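Local structure of afamin (Homo sapiens, 5OKL) at residues I25-F30 and E40-L45; V34-F39 and Q85-S90. The protein carries hydrophobic molecules in body fluids, binds vitamin E and keeps lipidated Wnt proteins soluble and active. All coordinates share one frame; numbering follows the deposited sequence.

The two contacts illustrate how a helical hairpin and the link joining its helices can be secured by different chemistry. In contact 1, helices 22-33 and 39-57 pack through apolar side chains and one methionine sulfur. Contact 2 takes the link itself, residues 34-39, and sets it against the turn at 85-90, where a water bridge and a histidine ring join the apolar packing. All touching residues of contact 1 are buried, whereas in contact 2 Glu36 and His87 are partly exposed. Both lie in the first albumin domain, their centres about 12 Å apart, and they meet directly: Ala37 packs on Phe30 and Met42, and Glu41 touches His87.

Contact 1. Residues I25-F30 and E40-L45; sequences ITIIAF and EEMEKL
The ring of Phe30 is wedged between Met42 and Leu45, which approach it from opposite sides of its plane. The sulfur of Met42 stands obliquely to the ring, with SD 4.5 Å from the centroid and 47° off the normal, a Met-aromatic contact. Its methyl also comes in obliquely, CE lying 3.5 Å from Phe30 CD2, because the chain bends at chi2 and again about the sulfur (chi3 14°). On the other side the CD2 branch of Leu45 comes within 3.5 Å of the same ring carbon, Phe30 CD2. A third neighbour lies at the ring edge, in plane, where Glu41 O is 3.5 Å from Phe30 CE2. That oxygen also accepts the helical bond from Leu45 N, so the weakly positive ring edge faces an acceptor already in use.

The helices involved, 22-33 and 39-57, are consecutive in the first domain of the all-helical serum albumin fold and form a splayed hairpin, their local axes 125° apart and 9.3 Å from each other at closest approach. Replacing Phe30 by an alanine would probably open a gap between Met42 and Leu45 and set the methionine thioether free to turn. Beyond the ring, Met42 CG rests on Ile27, 3.7 Å from CG2, and the methyl of Thr26 meets Leu45, with CG2 3.7 Å from CD2. With its methyl anti to the backbone N, Thr26 offers an apolar branch to the neighbouring helix while OG1 hydrogen-bonds to Ile22 O in its own. Farther out, Ile77 of helix 69-78 packs on both Phe30 and Leu45, and Tyr143 of helix 136-148 touches Ile27 and Met42.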
loop_
_atom_site.group_PDB
_atom_site.type_symbol
_atom_site.label_atom_id
_atom_site.label_comp_id
_atom_site.label_asym_id
_atom_site.label_seq_id
_atom_site.Cartn_x
_atom_site.Cartn_y
_atom_site.Cartn_z
ATOM N N ILE A 25 -15.005 -16.580 3.884
ATOM C CA ILE A 25 -14.577 -15.676 4.949
ATOM C C ILE A 25 -13.643 -16.351 5.958
ATOM O O ILE A 25 -12.645 -15.761 6.393
ATOM C CB ILE A 25 -15.818 -15.084 5.668
ATOM C CG1 ILE A 25 -16.461 -14.020 4.774
ATOM C CG2 ILE A 25 -15.474 -14.507 7.042
ATOM C CD1 ILE A 25 -17.890 -13.713 5.144
ATOM N N THR A 26 -13.986 -17.573 6.343
ATOM C CA THR A 26 -13.165 -18.350 7.256
ATOM C C THR A 26 -11.786 -18.627 6.668
ATOM O O THR A 26 -10.777 -18.488 7.358
ATOM C CB THR A 26 -13.879 -19.661 7.610
ATOM O OG1 THR A 26 -15.129 -19.332 8.221
ATOM C CG2 THR A 26 -13.020 -20.533 8.574
ATOM N N ILE A 27 -11.750 -18.993 5.389
ATOM C CA ILE A 27 -10.481 -19.236 4.678
ATOM C C ILE A 27 -9.602 -17.970 4.607
ATOM O O ILE A 27 -8.378 -18.043 4.784
ATOM C CB ILE A 27 -10.740 -19.779 3.251
ATOM C CG1 ILE A 27 -11.403 -21.168 3.302
ATOM C CG2 ILE A 27 -9.446 -19.849 2.436
ATOM C CD1 ILE A 27 -12.069 -21.574 2.001
ATOM N N ILE A 28 -10.215 -16.819 4.326
ATOM C CA ILE A 28 -9.467 -15.569 4.268
ATOM C C ILE A 28 -8.799 -15.280 5.629
ATOM O O ILE A 28 -7.587 -15.064 5.695
ATOM C CB ILE A 28 -10.346 -14.389 3.787
ATOM C CG1 ILE A 28 -10.761 -14.594 2.316
ATOM C CG2 ILE A 28 -9.588 -13.079 3.894
ATOM C CD1 ILE A 28 -11.939 -13.748 1.848
ATOM N N ALA A 29 -9.579 -15.329 6.705
ATOM C CA ALA A 29 -9.092 -14.981 8.039
ATOM C C ALA A 29 -7.928 -15.850 8.511
ATOM O O ALA A 29 -6.874 -15.359 8.926
ATOM C CB ALA A 29 -10.236 -15.080 9.031
ATOM N N PHE A 30 -8.136 -17.156 8.436
ATOM C CA PHE A 30 -7.148 -18.133 8.882
ATOM C C PHE A 30 -5.897 -18.075 8.012
ATOM O O PHE A 30 -4.794 -18.043 8.536
ATOM C CB PHE A 30 -7.795 -19.532 8.866
ATOM C CG PHE A 30 -6.974 -20.638 9.503
ATOM C CD1 PHE A 30 -5.900 -20.395 10.349
ATOM C CD2 PHE A 30 -7.344 -21.961 9.275
ATOM C CE1 PHE A 30 -5.198 -21.441 10.927
ATOM C CE2 PHE A 30 -6.647 -23.011 9.850
ATOM C CZ PHE A 30 -5.569 -22.752 10.679
ATOM N N GLU A 40 -5.740 -28.289 3.929
ATOM C CA GLU A 40 -6.487 -29.269 4.726
ATOM C C GLU A 40 -6.898 -28.677 6.084
ATOM O O GLU A 40 -8.035 -28.852 6.515
ATOM C CB GLU A 40 -5.729 -30.603 4.872
ATOM C CG GLU A 40 -4.418 -30.537 5.644
ATOM C CD GLU A 40 -3.588 -31.815 5.558
ATOM O OE1 GLU A 40 -2.356 -31.704 5.376
ATOM O OE2 GLU A 40 -4.150 -32.931 5.672
ATOM N N GLU A 41 -5.989 -27.940 6.718
ATOM C CA GLU A 41 -6.292 -27.249 7.985
ATOM C C GLU A 41 -7.366 -26.134 7.852
ATOM O O GLU A 41 -8.188 -25.945 8.761
ATOM C CB GLU A 41 -5.001 -26.707 8.610
ATOM C CG GLU A 41 -4.036 -27.807 9.052
ATOM C CD GLU A 41 -2.611 -27.338 9.321
ATOM O OE1 GLU A 41 -2.159 -26.343 8.713
ATOM O OE2 GLU A 41 -1.912 -28.016 10.103
ATOM N N MET A 42 -7.364 -25.425 6.718
ATOM C CA MET A 42 -8.442 -24.481 6.347
ATOM C C MET A 42 -9.817 -25.171 6.352
ATOM O O MET A 42 -10.783 -24.642 6.915
ATOM C CB MET A 42 -8.195 -23.886 4.945
ATOM C CG MET A 42 -8.220 -22.375 4.822
ATOM S SD MET A 42 -6.980 -21.402 5.701
ATOM C CE MET A 42 -5.694 -22.511 6.251
ATOM N N GLU A 43 -9.891 -26.339 5.704
ATOM C CA GLU A 43 -11.125 -27.157 5.660
ATOM C C GLU A 43 -11.574 -27.618 7.047
ATOM O O GLU A 43 -12.761 -27.766 7.293
ATOM C CB GLU A 43 -10.948 -28.386 4.760
ATOM C CG GLU A 43 -10.754 -28.073 3.282
ATOM C CD GLU A 43 -10.633 -29.327 2.424
ATOM O OE1 GLU A 43 -9.978 -30.301 2.853
ATOM O OE2 GLU A 43 -11.187 -29.334 1.304
ATOM N N LYS A 44 -10.622 -27.848 7.942
ATOM C CA LYS A 44 -10.933 -28.193 9.335
ATOM C C LYS A 44 -11.673 -27.025 10.006
ATOM O O LYS A 44 -12.759 -27.215 10.566
ATOM C CB LYS A 44 -9.657 -28.567 10.109
ATOM C CG LYS A 44 -9.794 -29.740 11.080
ATOM C CD LYS A 44 -8.415 -30.287 11.480
ATOM C CE LYS A 44 -7.777 -31.153 10.391
ATOM N NZ LYS A 44 -6.298 -30.975 10.266
ATOM N N LEU A 45 -11.111 -25.815 9.911
ATOM C CA LEU A 45 -11.736 -24.633 10.510
ATOM C C LEU A 45 -13.065 -24.256 9.832
ATOM O O LEU A 45 -13.952 -23.733 10.487
ATOM C CB LEU A 45 -10.779 -23.435 10.507
ATOM C CG LEU A 45 -11.173 -22.222 11.365
ATOM C CD1 LEU A 45 -11.091 -22.521 12.863
ATOM C CD2 LEU A 45 -10.284 -21.034 11.022
#

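Contact 2. Residues V34-F39 and Q85-S90; sequences VQEATF and QKHNFS
A water molecule joins Glu36 to His87, donating to both: 2.6 Å to Glu36 OE1 and 3.1 Å to His87 O. The carboxylate is gripped at its other oxygen as well, since Glu36 OE2 forms a salt bridge with Lys109, and the two partners together would hold its rotation. Nearer the backbone, the aliphatic part of Glu36 runs alongside the imidazole of His87 in the opposite direction, with CB packed tightly at 3.2 Å from ND1. Carboxylate and ring planes lie only 21° apart, but Glu36 OE1 and His87 ND1 do not meet, being separated by 5.0 Å. Instead, the backbone at Glu36 C and Ala37 N covers one face of the imidazole, offset toward its rim.

That backbone belongs to a type I beta turn from Val34 to Ala37, closed by Ala37 N to Val34 O, which carries the chain from helix 22-33 toward helix 39-57. The facing residues run from the end of helix 83-86 through His87, Asn88 and Phe89 into helix 90-93, within a region tied by the albumin-type paired disulfides Cys78-Cys93 and Cys92-Cys103; among them, Asn88 carries an N-linked glycan.

Val34 fills the apolar side of the contact with both its branches. CG2 sits over the face of Phe89 in a CH-pi contact, 4.3 Å from the centroid, while CG1 reaches Phe89 CE1 at 3.7 Å and also borders His87. Phe89 has CG between its backbone N and carbonyl carbon (chi1 65°), which brings the ring back toward the valine. Ile77 of helix 69-78 packs against both Val34 and Phe89. His87 NE2, buried here with no polar partner in the model, lies beside the Glu41 side chain, whose OE1 is engaged by Thr38 N.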
loop_
_atom_site.group_PDB
_atom_site.type_symbol
_atom_site.label_atom_id
_atom_site.label_comp_id
_atom_site.label_asym_id
_atom_site.label_seq_id
_atom_site.Cartn_x
_atom_site.Cartn_y
_atom_site.Cartn_z
ATOM N N VAL A 34 -2.530 -17.072 9.820
ATOM C CA VAL A 34 -1.538 -18.152 9.869
ATOM C C VAL A 34 -1.191 -18.545 8.434
ATOM O O VAL A 34 -1.811 -19.432 7.816
ATOM C CB VAL A 34 -2.025 -19.360 10.699
ATOM C CG1 VAL A 34 -0.861 -20.306 11.002
ATOM C CG2 VAL A 34 -2.641 -18.895 12.005
ATOM N N GLN A 35 -0.187 -17.853 7.909
ATOM C CA GLN A 35 0.172 -17.948 6.495
ATOM C C GLN A 35 0.829 -19.287 6.127
ATOM O O GLN A 35 0.848 -19.667 4.966
ATOM C CB GLN A 35 1.053 -16.763 6.121
ATOM C CG GLN A 35 0.290 -15.440 6.215
ATOM C CD GLN A 35 1.197 -14.254 6.331
ATOM O OE1 GLN A 35 1.543 -13.841 7.434
ATOM N NE2 GLN A 35 1.627 -13.722 5.195
ATOM N N GLU A 36 1.328 -19.993 7.136
ATOM C CA GLU A 36 1.959 -21.314 7.003
ATOM C C GLU A 36 0.946 -22.477 6.942
ATOM O O GLU A 36 1.300 -23.567 6.503
ATOM C CB GLU A 36 2.905 -21.566 8.188
ATOM C CG GLU A 36 4.032 -20.541 8.364
ATOM C CD GLU A 36 3.629 -19.229 9.062
ATOM O OE1 GLU A 36 2.440 -19.038 9.427
ATOM O OE2 GLU A 36 4.508 -18.359 9.235
ATOM N N ALA A 37 -0.292 -22.253 7.385
ATOM C CA ALA A 37 -1.313 -23.313 7.461
ATOM C C ALA A 37 -1.682 -23.891 6.101
ATOM O O ALA A 37 -1.739 -23.172 5.108
ATOM C CB ALA A 37 -2.564 -22.801 8.167
ATOM N N THR A 38 -1.952 -25.194 6.075
ATOM C CA THR A 38 -2.218 -25.920 4.828
ATOM C C THR A 38 -3.677 -25.792 4.458
ATOM O O THR A 38 -4.488 -25.421 5.294
ATOM C CB THR A 38 -1.916 -27.412 4.999
ATOM O OG1 THR A 38 -2.686 -27.916 6.098
ATOM C CG2 THR A 38 -0.424 -27.624 5.270
ATOM N N PHE A 39 -4.020 -26.141 3.221
ATOM C CA PHE A 39 -5.421 -26.134 2.798
ATOM C C PHE A 39 -6.290 -27.117 3.597
ATOM O O PHE A 39 -7.444 -26.802 3.910
ATOM C CB PHE A 39 -5.571 -26.404 1.301
ATOM C CG PHE A 39 -6.983 -26.224 0.799
ATOM C CD1 PHE A 39 -7.543 -24.948 0.697
ATOM C CD2 PHE A 39 -7.762 -27.326 0.441
ATOM C CE1 PHE A 39 -8.845 -24.771 0.238
ATOM C CE2 PHE A 39 -9.061 -27.159 -0.018
ATOM C CZ PHE A 39 -9.603 -25.878 -0.122
ATOM N N GLN A 85 2.369 -24.289 18.114
ATOM C CA GLN A 85 3.794 -24.616 18.214
ATOM C C GLN A 85 4.367 -24.953 16.838
ATOM O O GLN A 85 5.493 -24.559 16.527
ATOM C CB GLN A 85 4.078 -25.752 19.230
ATOM C CG GLN A 85 2.956 -26.739 19.590
ATOM C CD GLN A 85 1.935 -26.168 20.576
ATOM O OE1 GLN A 85 2.308 -25.570 21.583
ATOM N NE2 GLN A 85 0.643 -26.344 20.287
ATOM N N LYS A 86 3.578 -25.651 16.019
ATOM C CA LYS A 86 3.998 -26.040 14.669
ATOM C C LYS A 86 4.296 -24.813 13.778
ATOM O O LYS A 86 5.310 -24.807 13.065
ATOM C CB LYS A 86 2.948 -26.946 14.009
ATOM C CG LYS A 86 3.469 -27.714 12.803
ATOM C CD LYS A 86 2.356 -28.148 11.868
ATOM C CE LYS A 86 2.922 -28.807 10.618
ATOM N NZ LYS A 86 1.945 -28.785 9.491
ATOM N N HIS A 87 3.436 -23.789 13.826
ATOM C CA HIS A 87 3.697 -22.533 13.096
ATOM C C HIS A 87 4.053 -21.306 13.975
ATOM O O HIS A 87 3.886 -20.169 13.535
ATOM C CB HIS A 87 2.527 -22.204 12.179
ATOM C CG HIS A 87 2.079 -23.346 11.323
ATOM N ND1 HIS A 87 2.870 -23.914 10.346
ATOM C CD2 HIS A 87 0.889 -23.986 11.260
ATOM C CE1 HIS A 87 2.191 -24.867 9.730
ATOM N NE2 HIS A 87 0.979 -24.918 10.252
ATOM N N ASN A 88 4.541 -21.541 15.195
ATOM C CA ASN A 88 5.178 -20.500 16.012
ATOM C C ASN A 88 4.241 -19.314 16.376
ATOM O O ASN A 88 4.620 -18.146 16.225
ATOM C CB ASN A 88 6.460 -20.025 15.293
ATOM C CG ASN A 88 7.529 -19.429 16.240
ATOM O OD1 ASN A 88 8.414 -18.695 15.792
ATOM N ND2 ASN A 88 7.462 -19.744 17.521
ATOM N N PHE A 89 3.017 -19.621 16.837
ATOM C CA PHE A 89 2.098 -18.599 17.394
ATOM C C PHE A 89 1.506 -18.919 18.779
ATOM O O PHE A 89 0.457 -18.374 19.156
ATOM C CB PHE A 89 1.002 -18.223 16.383
ATOM C CG PHE A 89 0.040 -19.331 16.034
ATOM C CD1 PHE A 89 0.272 -20.151 14.932
ATOM C CD2 PHE A 89 -1.157 -19.496 16.746
ATOM C CE1 PHE A 89 -0.640 -21.138 14.575
ATOM C CE2 PHE A 89 -2.071 -20.488 16.395
ATOM C CZ PHE A 89 -1.811 -21.307 15.304
ATOM N N SER A 90 2.212 -19.744 19.558
ATOM C CA SER A 90 1.774 -20.088 20.914
ATOM C C SER A 90 1.795 -18.879 21.860
ATOM O O SER A 90 1.031 -18.832 22.816
ATOM C CB SER A 90 2.628 -21.225 21.491
ATOM O OG SER A 90 3.993 -20.851 21.584
HETATM O O HOH W 1 2.074 -18.275 11.924
#